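Local coordinates for protein 5-cytosine DNA methyltransferase (Entamoeba histolytica, PDB 3QV2) that probably transfers the methyl group of S-adenosyl-L-methionine to carbon 5 of cytosine in tRNA or DNA, as a Dnmt2-type C5-methyltransferase, at residues M82-Q87 and I128-L133; P167-R172 and D229-C234. All coordinates share one frame; numbering follows the deposited sequence.

Going from the N terminus, 82-87 leaves strand 79-82 and meets 128-133, the end of strand 125-130 and the loop after it; contact 1 thereby closes an excursion of about 40 residues that includes helix 106-115. The chain then forms strand 153-159 and enters the loop 167-172, which leads into strand 172-178. Contact 2 closes an excursion of 56 residues by pairing this loop with 229-234, beyond strand 224-226. The two contacts follow each other in series, neither nesting nor crossing, with centres about 18 Å apart. Arg172 joins them: it ends the first segment of contact 2 while its side chain packs on Glu129 and Val131 of contact 1, linking the six-stranded sheet to the 229-234 loop.

Contact 1. Residues M82-Q87 and I128-L133; sequences MSPPCQ and IENVPL. With SAH (S-adenosyl-L-homocysteine), chain B.
The Pro-Pro-Cys loop of C5-cytosine methyltransferases, carrying the predicted catalytic Cys86, runs here beside the Glu-Asn-Val motif at the end of strand 125-130. Met82 and Ile128 form the last parallel bridge between the two central strands, and Glu129 N donates to Met82 O at 2.9 Å. On the face toward helix 106-115, the side chains of Met82 and Ile128 lie side by side and point the same way, Met82 CG being 4.0 Å from Ile128 CG1; Tyr112 packs on both. Ile128 CG2 also meets Pro84 CD. In this Rossmann-like fold the loop beyond the strand turns to the cofactor: Ser83 OG accepts a 2.6 Å hydrogen bond from the amino N of S-adenosyl-L-homocysteine, and Pro85 CG approaches its adenine C8 at 3.5 Å. Glu129 bends at chi2 (-82°), bringing OE1 within 3.2 Å of Ser83 CB. The amide of Asn130 reaches across to the loop, with ND2 2.9 Å from Pro84 O and OD1 3.5 Å from Cys86 CB. OD1 accepts a hydrogen bond from Val131 N, which is tilted 33° from the amide plane. Both methyls of Val131 face Cys86 CB, CG1 at 3.9 Å.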
ATOM      1  N   MET A  82      -3.555   7.848  -5.522  1.00 17.06           N
ATOM      2  CA  MET A  82      -2.159   7.636  -5.883  1.00 14.69           C
ATOM      3  C   MET A  82      -1.260   7.265  -4.709  1.00 14.02           C
ATOM      4  O   MET A  82      -1.396   7.792  -3.604  1.00 17.12           O
ATOM      5  CB  MET A  82      -1.595   8.879  -6.572  1.00  6.41           C
ATOM      6  CG  MET A  82      -1.435  10.075  -5.649  1.00  6.37           C
ATOM      7  SD  MET A  82      -0.598  11.455  -6.452  1.00 12.38           S
ATOM      8  CE  MET A  82      -1.682  11.742  -7.846  1.00 12.82           C
ATOM      9  N   SER A  83      -0.336   6.350  -4.971  1.00 13.41           N
ATOM     10  CA  SER A  83       0.755   6.061  -4.054  1.00 15.91           C
ATOM     11  C   SER A  83       2.054   6.060  -4.849  1.00 15.70           C
ATOM     12  O   SER A  83       2.503   5.016  -5.325  1.00 13.12           O
ATOM     13  CB  SER A  83       0.540   4.721  -3.351  1.00 23.52           C
ATOM     14  OG  SER A  83       0.344   3.681  -4.288  1.00 28.73           O
ATOM     15  N   PRO A  84       2.653   7.248  -5.011  1.00 17.81           N
ATOM     16  CA  PRO A  84       3.846   7.457  -5.838  1.00 17.83           C
ATOM     17  C   PRO A  84       5.018   6.599  -5.382  1.00 17.50           C
ATOM     18  O   PRO A  84       5.049   6.187  -4.224  1.00 17.50           O
ATOM     19  CB  PRO A  84       4.168   8.939  -5.614  1.00 15.60           C
ATOM     20  CG  PRO A  84       2.871   9.553  -5.192  1.00 17.76           C
ATOM     21  CD  PRO A  84       2.190   8.497  -4.381  1.00 18.33           C
ATOM     22  N   PRO A  85       5.973   6.332  -6.286  1.00 17.55           N
ATOM     23  CA  PRO A  85       7.186   5.598  -5.917  1.00 16.85           C
ATOM     24  C   PRO A  85       7.791   6.180  -4.644  1.00 17.13           C
ATOM     25  O   PRO A  85       7.881   7.401  -4.513  1.00 15.62           O
ATOM     26  CB  PRO A  85       8.108   5.840  -7.112  1.00 17.83           C
ATOM     27  CG  PRO A  85       7.177   6.013  -8.262  1.00 15.35           C
ATOM     28  CD  PRO A  85       5.973   6.725  -7.706  1.00 17.61           C
ATOM     29  N   CYS A  86       8.199   5.317  -3.720  1.00 16.67           N
ATOM     30  CA  CYS A  86       8.641   5.766  -2.404  1.00 19.20           C
ATOM     31  C   CYS A  86      10.159   5.766  -2.251  1.00 18.71           C
ATOM     32  O   CYS A  86      10.685   6.237  -1.243  1.00 18.35           O
ATOM     33  CB  CYS A  86       8.017   4.893  -1.315  1.00 22.60           C
ATOM     34  SG  CYS A  86       8.477   3.148  -1.418  1.00 32.94           S
ATOM     35  N   GLN A  87      10.858   5.240  -3.251  1.00 18.81           N
ATOM     36  CA  GLN A  87      12.315   5.139  -3.192  1.00 16.89           C
ATOM     37  C   GLN A  87      13.022   6.463  -2.874  1.00 17.86           C
ATOM     38  O   GLN A  87      13.916   6.500  -2.030  1.00 20.42           O
ATOM     39  CB  GLN A  87      12.875   4.538  -4.486  1.00 15.99           C
ATOM     40  CG  GLN A  87      12.404   3.124  -4.787  1.00 15.64           C
ATOM     41  CD  GLN A  87      11.176   3.094  -5.675  1.00 18.69           C
ATOM     42  OE1 GLN A  87      10.378   4.031  -5.685  1.00 17.57           O
ATOM     43  NE2 GLN A  87      11.024   2.016  -6.435  1.00 21.05           N
ATOM     44  N   ILE A 128      -3.396  10.483  -1.222  1.00 13.92           N
ATOM     45  CA  ILE A 128      -2.012  10.098  -1.456  1.00 14.26           C
ATOM     46  C   ILE A 128      -1.519   9.158  -0.365  1.00 16.86           C
ATOM     47  O   ILE A 128      -1.811   9.352   0.813  1.00 19.07           O
ATOM     48  CB  ILE A 128      -1.085  11.325  -1.510  1.00 12.23           C
ATOM     49  CG1 ILE A 128      -1.693  12.415  -2.392  1.00 10.73           C
ATOM     50  CG2 ILE A 128       0.295  10.927  -2.014  1.00 12.60           C
ATOM     51  CD1 ILE A 128      -0.866  13.682  -2.457  1.00 10.68           C
ATOM     52  N   GLU A 129      -0.772   8.136  -0.765  1.00 18.29           N
ATOM     53  CA  GLU A 129      -0.195   7.197   0.187  1.00 15.34           C
ATOM     54  C   GLU A 129       1.297   7.047  -0.079  1.00 14.94           C
ATOM     55  O   GLU A 129       1.724   6.942  -1.229  1.00 15.56           O
ATOM     56  CB  GLU A 129      -0.902   5.840   0.101  1.00 14.19           C
ATOM     57  CG  GLU A 129      -0.495   4.840   1.177  1.00 16.95           C
ATOM     58  CD  GLU A 129       0.798   4.115   0.854  1.00 21.66           C
ATOM     59  OE1 GLU A 129       1.246   4.183  -0.311  1.00 24.40           O
ATOM     60  OE2 GLU A 129       1.364   3.474   1.763  1.00 26.75           O
ATOM     61  N   ASN A 130       2.089   7.044   0.988  1.00 18.06           N
ATOM     62  CA  ASN A 130       3.536   6.922   0.860  1.00 17.04           C
ATOM     63  C   ASN A 130       4.187   6.554   2.188  1.00 12.69           C
ATOM     64  O   ASN A 130       3.497   6.240   3.159  1.00 11.30           O
ATOM     65  CB  ASN A 130       4.137   8.223   0.322  1.00 15.29           C
ATOM     66  CG  ASN A 130       5.291   7.984  -0.633  1.00 19.42           C
ATOM     67  OD1 ASN A 130       6.443   7.851  -0.217  1.00 17.91           O
ATOM     68  ND2 ASN A 130       4.986   7.929  -1.923  1.00 22.70           N
ATOM     69  N   VAL A 131       5.515   6.591   2.224  1.00 14.54           N
ATOM     70  CA  VAL A 131       6.255   6.323   3.451  1.00 14.20           C
ATOM     71  C   VAL A 131       6.341   7.584   4.308  1.00 16.81           C
ATOM     72  O   VAL A 131       6.255   8.696   3.786  1.00 17.67           O
ATOM     73  CB  VAL A 131       7.674   5.796   3.151  1.00 15.24           C
ATOM     74  CG1 VAL A 131       7.598   4.423   2.502  1.00 16.57           C
ATOM     75  CG2 VAL A 131       8.424   6.769   2.257  1.00 16.44           C
ATOM     76  N   PRO A 132       6.501   7.411   5.630  1.00 12.33           N
ATOM     77  CA  PRO A 132       6.538   8.520   6.588  1.00 10.88           C
ATOM     78  C   PRO A 132       7.436   9.680   6.153  1.00 14.34           C
ATOM     79  O   PRO A 132       7.021  10.836   6.246  1.00 17.45           O
ATOM     80  CB  PRO A 132       7.099   7.862   7.850  1.00 12.67           C
ATOM     81  CG  PRO A 132       6.606   6.459   7.765  1.00 10.36           C
ATOM     82  CD  PRO A 132       6.624   6.104   6.301  1.00 12.65           C
ATOM     83  N   LEU A 133       8.641   9.376   5.680  1.00 14.82           N
ATOM     84  CA  LEU A 133       9.602  10.415   5.312  1.00 16.09           C
ATOM     85  C   LEU A 133       9.127  11.307   4.167  1.00 17.82           C
ATOM     86  O   LEU A 133       9.648  12.404   3.972  1.00 18.99           O
ATOM     87  CB  LEU A 133      10.964   9.801   4.975  1.00 14.41           C
ATOM     88  CG  LEU A 133      11.798   9.348   6.177  1.00 17.43           C
ATOM     89  CD1 LEU A 133      13.084   8.675   5.725  1.00 16.66           C
ATOM     90  CD2 LEU A 133      12.096  10.534   7.078  1.00 20.61           C
TER
HETATM   91  N   SAH B 323      -0.402   1.208  -4.397  1.00 22.58           N
HETATM   92  CA  SAH B 323      -0.204   0.218  -5.439  1.00 21.57           C
HETATM   93  CB  SAH B 323       1.264   0.130  -5.834  1.00 21.80           C
HETATM   94  CG  SAH B 323       2.137   1.351  -5.675  1.00 22.36           C
HETATM   95  SD  SAH B 323       3.888   1.174  -6.071  1.00 19.15           S
HETATM   96  C   SAH B 323      -0.727  -1.114  -4.966  1.00 18.21           C
HETATM   97  O   SAH B 323      -0.233  -2.182  -5.426  1.00 21.03           O
HETATM   98  OXT SAH B 323      -1.672  -1.161  -4.106  1.00 15.75           O
HETATM   99  C5' SAH B 323       4.341   2.395  -7.284  1.00 23.78           C
HETATM  100  C4' SAH B 323       3.990   2.138  -8.704  1.00 24.41           C
HETATM  101  O4' SAH B 323       4.191   3.303  -9.424  1.00 25.37           O
HETATM  102  C3' SAH B 323       4.889   1.123  -9.257  1.00 22.59           C
HETATM  103  O3' SAH B 323       4.177  -0.036  -9.529  1.00 21.39           O
HETATM  104  C2' SAH B 323       5.442   1.661 -10.474  1.00 23.85           C
HETATM  105  O2' SAH B 323       5.294   0.749 -11.505  1.00 21.90           O
HETATM  106  C1' SAH B 323       4.658   2.870 -10.740  1.00 20.20           C
HETATM  107  N9  SAH B 323       5.419   3.846 -11.466  1.00 20.62           N
HETATM  108  C8  SAH B 323       6.653   4.320 -11.251  1.00 21.61           C
HETATM  109  N7  SAH B 323       6.908   5.222 -12.213  1.00 21.16           N
HETATM  110  C5  SAH B 323       5.827   5.304 -13.027  1.00 21.66           C
HETATM  111  C6  SAH B 323       5.538   6.061 -14.165  1.00 19.99           C
HETATM  112  N6  SAH B 323       6.504   6.990 -14.697  1.00 17.83           N
HETATM  113  N1  SAH B 323       4.339   5.898 -14.751  1.00 19.09           N
HETATM  114  C2  SAH B 323       3.427   5.039 -14.274  1.00 17.43           C
HETATM  115  N3  SAH B 323       3.682   4.306 -13.185  1.00 20.42           N
HETATM  116  C4  SAH B 323       4.863   4.418 -12.550  1.00 22.06           C

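Contact 2. Residues P167-R172 and D229-C234; sequences PNSRTR and DKRTCC
Thr232 OG1 both gives and receives: it donates to a lone pair of Pro167 O at 3.0 Å and accepts from Asn168 ND2 at 2.8 Å. The hydrogen bond from Asn168 ND2 is nearly straight (175° at the hydrogen), with the hydroxyl oxygen in the plane of the Asn168 amide. Asn168 CG stands anti to its backbone N (chi1 178°), directing the amide back to Thr232. Pro167 O takes a second bond from Thr232 N, from above the carbonyl plane, while Ser169 N donates to Thr232 O at 2.9 Å. These two backbone bonds bridge Asn168 and Thr232 once, joining the loop before strand 172-178 to that after strand 224-226. Farther out, Pro167 CB rests 3.7 Å from Lys230 O, and Arg231 CG meets Ser169 OG at 3.5 Å. Cys234 CB packs against Ser169 O, and its SG lies 3.6 Å from Arg170 NH1 and 3.9 Å from Arg172 NH1. Arg170 CG sits over the centre of the Arg172 guanidinium; Arg170 NH1 is hydrogen-bonded to Phe235 O. The Arg172 side chain is about 6 Å from that of the predicted catalytic Cys86. The linked bonds hold the loops in register at Asn168 and Thr232 and restrain the rotation of both side chains.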
ATOM      1  N   PRO A 167      -3.112  -7.086  12.966  1.00 25.72           N
ATOM      2  CA  PRO A 167      -1.828  -7.638  13.417  1.00 28.80           C
ATOM      3  C   PRO A 167      -0.722  -7.512  12.370  1.00 27.18           C
ATOM      4  O   PRO A 167      -0.195  -8.522  11.903  1.00 25.67           O
ATOM      5  CB  PRO A 167      -2.156  -9.113  13.670  1.00 27.16           C
ATOM      6  CG  PRO A 167      -3.291  -9.402  12.757  1.00 26.00           C
ATOM      7  CD  PRO A 167      -4.109  -8.141  12.719  1.00 25.14           C
ATOM      8  N   ASN A 168      -0.377  -6.280  12.013  1.00 24.60           N
ATOM      9  CA  ASN A 168       0.702  -6.031  11.065  1.00 22.91           C
ATOM     10  C   ASN A 168       1.215  -4.601  11.145  1.00 24.20           C
ATOM     11  O   ASN A 168       0.444  -3.648  11.047  1.00 26.19           O
ATOM     12  CB  ASN A 168       0.257  -6.349   9.637  1.00 21.56           C
ATOM     13  CG  ASN A 168       1.340  -6.061   8.613  1.00 25.62           C
ATOM     14  OD1 ASN A 168       1.309  -5.037   7.929  1.00 29.71           O
ATOM     15  ND2 ASN A 168       2.310  -6.962   8.510  1.00 23.39           N
ATOM     16  N   SER A 169       2.523  -4.458  11.324  1.00 23.40           N
ATOM     17  CA  SER A 169       3.136  -3.141  11.399  1.00 23.78           C
ATOM     18  C   SER A 169       3.526  -2.631  10.020  1.00 24.70           C
ATOM     19  O   SER A 169       4.443  -3.156   9.390  1.00 24.80           O
ATOM     20  CB  SER A 169       4.361  -3.173  12.313  1.00 27.52           C
ATOM     21  OG  SER A 169       3.991  -3.463  13.650  1.00 33.58           O
ATOM     22  N   ARG A 170       2.821  -1.607   9.555  1.00 20.80           N
ATOM     23  CA  ARG A 170       3.146  -0.973   8.284  1.00 20.34           C
ATOM     24  C   ARG A 170       2.884   0.526   8.367  1.00 20.00           C
ATOM     25  O   ARG A 170       1.954   1.041   7.748  1.00 17.14           O
ATOM     26  CB  ARG A 170       2.341  -1.595   7.140  1.00 21.91           C
ATOM     27  CG  ARG A 170       2.825  -1.188   5.755  1.00 23.15           C
ATOM     28  CD  ARG A 170       2.016  -1.861   4.658  1.00 21.90           C
ATOM     29  NE  ARG A 170       2.538  -1.550   3.331  1.00 23.18           N
ATOM     30  CZ  ARG A 170       3.445  -2.284   2.695  1.00 22.93           C
ATOM     31  NH1 ARG A 170       3.931  -3.377   3.265  1.00 21.99           N
ATOM     32  NH2 ARG A 170       3.866  -1.925   1.489  1.00 22.31           N
ATOM     33  N   THR A 171       3.709   1.216   9.147  1.00 18.04           N
ATOM     34  CA  THR A 171       3.570   2.653   9.332  1.00 18.19           C
ATOM     35  C   THR A 171       3.710   3.397   8.009  1.00 18.32           C
ATOM     36  O   THR A 171       4.755   3.340   7.359  1.00 17.09           O
ATOM     37  CB  THR A 171       4.615   3.188  10.327  1.00 18.75           C
ATOM     38  OG1 THR A 171       4.509   2.471  11.564  1.00 17.86           O
ATOM     39  CG2 THR A 171       4.403   4.670  10.580  1.00 14.06           C
ATOM     40  N   ARG A 172       2.651   4.093   7.613  1.00 17.10           N
ATOM     41  CA  ARG A 172       2.651   4.838   6.359  1.00 15.97           C
ATOM     42  C   ARG A 172       2.086   6.246   6.523  1.00 14.79           C
ATOM     43  O   ARG A 172       1.421   6.555   7.514  1.00 16.92           O
ATOM     44  CB  ARG A 172       1.869   4.084   5.282  1.00 18.90           C
ATOM     45  CG  ARG A 172       2.550   2.815   4.787  1.00 18.36           C
ATOM     46  CD  ARG A 172       3.873   3.127   4.104  1.00 19.95           C
ATOM     47  NE  ARG A 172       4.420   1.962   3.414  1.00 23.57           N
ATOM     48  CZ  ARG A 172       5.286   1.111   3.954  1.00 28.39           C
ATOM     49  NH1 ARG A 172       5.728   0.078   3.250  1.00 28.24           N
ATOM     50  NH2 ARG A 172       5.711   1.292   5.196  1.00 28.99           N
ATOM     51  N   ASP A 229       0.909 -14.289  18.505  1.00 43.17           N
ATOM     52  CA  ASP A 229       1.765 -13.131  18.760  1.00 45.47           C
ATOM     53  C   ASP A 229       1.122 -11.812  18.335  1.00 47.02           C
ATOM     54  O   ASP A 229       0.265 -11.783  17.452  1.00 46.87           O
ATOM     55  CB  ASP A 229       3.131 -13.306  18.096  1.00 45.52           C
ATOM     56  CG  ASP A 229       4.077 -14.144  18.933  1.00 46.45           C
ATOM     57  OD1 ASP A 229       4.608 -13.616  19.932  1.00 46.00           O
ATOM     58  OD2 ASP A 229       4.294 -15.327  18.599  1.00 47.81           O
ATOM     59  N   LYS A 230       1.549 -10.725  18.969  1.00 48.25           N
ATOM     60  CA  LYS A 230       0.933  -9.412  18.776  1.00 50.23           C
ATOM     61  C   LYS A 230       0.733  -9.021  17.314  1.00 47.17           C
ATOM     62  O   LYS A 230      -0.369  -8.645  16.911  1.00 46.70           O
ATOM     63  CB  LYS A 230       1.735  -8.323  19.496  1.00 52.57           C
ATOM     64  CG  LYS A 230       1.561  -8.317  21.004  1.00 55.16           C
ATOM     65  CD  LYS A 230       2.223  -7.098  21.627  1.00 58.58           C
ATOM     66  CE  LYS A 230       2.015  -7.059  23.135  1.00 60.26           C
ATOM     67  NZ  LYS A 230       2.631  -5.849  23.747  1.00 60.87           N
ATOM     68  N   ARG A 231       1.797  -9.110  16.522  1.00 42.16           N
ATOM     69  CA  ARG A 231       1.745  -8.630  15.147  1.00 38.55           C
ATOM     70  C   ARG A 231       2.843  -9.222  14.268  1.00 37.05           C
ATOM     71  O   ARG A 231       3.777  -9.859  14.755  1.00 37.84           O
ATOM     72  CB  ARG A 231       1.847  -7.103  15.120  1.00 36.45           C
ATOM     73  CG  ARG A 231       3.277  -6.580  15.090  1.00 36.98           C
ATOM     74  CD  ARG A 231       4.053  -6.969  16.342  1.00 41.64           C
ATOM     75  NE  ARG A 231       5.467  -6.616  16.230  1.00 45.64           N
ATOM     76  CZ  ARG A 231       6.430  -7.469  15.894  1.00 47.00           C
ATOM     77  NH1 ARG A 231       6.142  -8.740  15.645  1.00 46.95           N
ATOM     78  NH2 ARG A 231       7.686  -7.052  15.815  1.00 48.13           N
ATOM     79  N   THR A 232       2.712  -8.999  12.964  1.00 30.90           N
ATOM     80  CA  THR A 232       3.745  -9.350  12.001  1.00 28.42           C
ATOM     81  C   THR A 232       4.461  -8.081  11.549  1.00 29.57           C
ATOM     82  O   THR A 232       3.879  -6.996  11.559  1.00 31.25           O
ATOM     83  CB  THR A 232       3.146 -10.043  10.770  1.00 23.09           C
ATOM     84  OG1 THR A 232       2.126  -9.209  10.203  1.00 19.68           O
ATOM     85  CG2 THR A 232       2.539 -11.383  11.154  1.00 20.43           C
ATOM     86  N   CYS A 233       5.723  -8.215  11.151  1.00 25.97           N
ATOM     87  CA  CYS A 233       6.491  -7.065  10.688  1.00 24.51           C
ATOM     88  C   CYS A 233       6.064  -6.630   9.290  1.00 24.20           C
ATOM     89  O   CYS A 233       5.334  -7.344   8.603  1.00 25.93           O
ATOM     90  CB  CYS A 233       7.994  -7.359  10.716  1.00 26.00           C
ATOM     91  SG  CYS A 233       8.712  -7.389  12.376  1.00 37.33           S
ATOM     92  N   CYS A 234       6.519  -5.451   8.880  1.00 23.22           N
ATOM     93  CA  CYS A 234       6.191  -4.922   7.564  1.00 21.51           C
ATOM     94  C   CYS A 234       6.715  -5.828   6.455  1.00 19.73           C
ATOM     95  O   CYS A 234       7.907  -6.127   6.396  1.00 22.49           O
ATOM     96  CB  CYS A 234       6.763  -3.514   7.401  1.00 22.51           C
ATOM     97  SG  CYS A 234       6.459  -2.760   5.787  1.00 30.42           S
TER